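Local coordinates for protein copper chaperone CopZ (Staphylococcus aureus, PDB 6FF2) that sequesters copper(I) inside the cell and delivers it to the copper-exporting P-type ATPase CopA, at residues E9-G14 with Q63-V68. Residues are numbered along the deposited sequence; the frame is centred on the assembly and turned at random.
Sequences EGMSCG and QGYDVV. With CU1 (copper (I) ion), chain C; CU1 (copper (I) ion), chain G; CU1 (copper (I) ion), chain D.
Glu9 and Asp66 satisfy each other's backbone polar groups. Glu9 N donates to Asp66 O at 2.8 Å and Asp66 N returns a bond to Glu9 O at 3.1 Å. The reciprocity marks an antiparallel hydrogen-bonded pair; the N-H...O angles of 173° and 171° make both bonds nearly straight. Next along, Val67 N is hydrogen-bonded to Glu61 OE2, and Val68 continues the backbone pairing with Asn7. Both acidic side chains leave the same face of the sheet, where Glu9 OE1 and Asp66 OD2 stand 4.5 Å apart, probably mildly repelling. Glu9 CD is anti to CA, and OE2 lies 3.8 Å from Val68 CG2. The pair joins the short edge strand 66-67 to strand 3-9 in the ferredoxin-like βαββαβ fold of heavy-metal-associated domains, where strand 3-9 runs into the copper-binding loop. Here Glu9 O and Gly10 O lie in the Tyr65 ring plane at its edge, Gly10 O 3.4 Å from Tyr65 CE1. Gly10 has positive phi (107°). Over one face, Met11 CG makes a CH-pi contact, 4.2 Å from the Tyr65 ring centroid and displaced toward the rim; Met11 SD is above the same face, 5.3 Å from that Tyr65 centroid, a Met-aromatic contact. Cys13, the N-cap of helix 14-25, binds three copper(I) ions through SG, the nearest at 2.2 Å; His15 and Cys16 also bind copper. Ser12 OG is hydrogen-bonded to Ser12 OG of the second subunit, whose Cys13 and Cys16 share in the copper cluster.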
# COMPACT_ATOMS: atom_id res chain seq x y z
N GLU A 9 -2.26 10.64 9.52
CA GLU A 9 -2.81 9.37 10.05
C GLU A 9 -3.25 8.47 8.91
O GLU A 9 -3.81 8.94 7.90
CB GLU A 9 -4.04 9.64 10.96
CG GLU A 9 -3.60 10.30 12.24
CD GLU A 9 -4.74 10.60 13.20
OE1 GLU A 9 -5.93 10.39 12.89
OE2 GLU A 9 -4.40 11.08 14.29
N GLY A 10 -3.03 7.17 9.13
CA GLY A 10 -3.51 6.16 8.17
C GLY A 10 -2.40 5.52 7.35
O GLY A 10 -2.67 4.58 6.61
N MET A 11 -1.16 6.01 7.44
CA MET A 11 -0.08 5.45 6.60
C MET A 11 0.43 4.22 7.33
O MET A 11 1.00 4.33 8.40
CB MET A 11 1.04 6.45 6.35
CG MET A 11 0.55 7.73 5.70
SD MET A 11 1.93 8.84 5.38
CE MET A 11 2.53 9.12 7.03
N SER A 12 0.22 3.03 6.75
CA SER A 12 0.53 1.80 7.51
C SER A 12 1.68 1.01 7.02
O SER A 12 2.03 0.06 7.69
CB SER A 12 -0.70 0.88 7.54
OG SER A 12 -1.08 0.58 6.23
N CYS A 13 2.20 1.29 5.85
CA CYS A 13 3.21 0.44 5.21
C CYS A 13 3.96 1.18 4.14
O CYS A 13 3.66 2.33 3.83
CB CYS A 13 2.56 -0.82 4.55
SG CYS A 13 1.64 -0.49 3.03
N GLY A 14 4.98 0.53 3.57
CA GLY A 14 5.76 1.09 2.48
C GLY A 14 4.99 1.51 1.24
O GLY A 14 5.38 2.46 0.58
N GLN A 63 -5.23 10.92 -1.52
CA GLN A 63 -4.73 9.54 -1.46
C GLN A 63 -5.40 8.71 -0.37
O GLN A 63 -5.07 7.52 -0.24
CB GLN A 63 -3.21 9.50 -1.24
CG GLN A 63 -2.41 10.11 -2.37
CD GLN A 63 -2.55 9.31 -3.66
OE1 GLN A 63 -2.40 8.08 -3.66
NE2 GLN A 63 -2.89 9.97 -4.71
N GLY A 64 -6.32 9.31 0.38
CA GLY A 64 -7.09 8.60 1.39
C GLY A 64 -6.67 8.71 2.84
O GLY A 64 -7.26 8.09 3.69
N TYR A 65 -5.69 9.54 3.15
CA TYR A 65 -5.14 9.68 4.52
C TYR A 65 -5.73 10.93 5.18
O TYR A 65 -6.30 11.75 4.52
CB TYR A 65 -3.58 9.75 4.44
CG TYR A 65 -3.02 8.56 3.73
CD1 TYR A 65 -3.00 7.33 4.33
CD2 TYR A 65 -2.63 8.63 2.43
CE1 TYR A 65 -2.59 6.21 3.64
CE2 TYR A 65 -2.22 7.53 1.72
CZ TYR A 65 -2.21 6.33 2.33
OH TYR A 65 -1.81 5.28 1.55
N ASP A 66 -5.57 11.06 6.48
CA ASP A 66 -6.06 12.21 7.24
C ASP A 66 -4.87 13.07 7.67
O ASP A 66 -3.92 12.57 8.30
CB ASP A 66 -6.78 11.76 8.50
CG ASP A 66 -8.08 11.04 8.22
OD1 ASP A 66 -8.76 11.27 7.20
OD2 ASP A 66 -8.44 10.25 9.10
N VAL A 67 -4.93 14.36 7.39
CA VAL A 67 -3.88 15.23 7.86
C VAL A 67 -4.39 15.87 9.17
O VAL A 67 -5.47 16.44 9.19
CB VAL A 67 -3.58 16.32 6.83
CG1 VAL A 67 -2.60 17.34 7.41
CG2 VAL A 67 -3.07 15.70 5.55
N VAL A 68 -3.60 15.81 10.25
CA VAL A 68 -4.01 16.33 11.55
C VAL A 68 -3.91 17.84 11.53
O VAL A 68 -2.92 18.40 11.05
CB VAL A 68 -3.06 15.88 12.65
CG1 VAL A 68 -3.33 16.66 13.95
CG2 VAL A 68 -3.15 14.37 12.81
OXT VAL A 68 -4.85 18.47 12.03
CU CU1 C . -0.02 0.89 3.39
CU CU1 G . -0.60 -1.68 3.03
CU CU1 D . 1.49 -2.38 1.71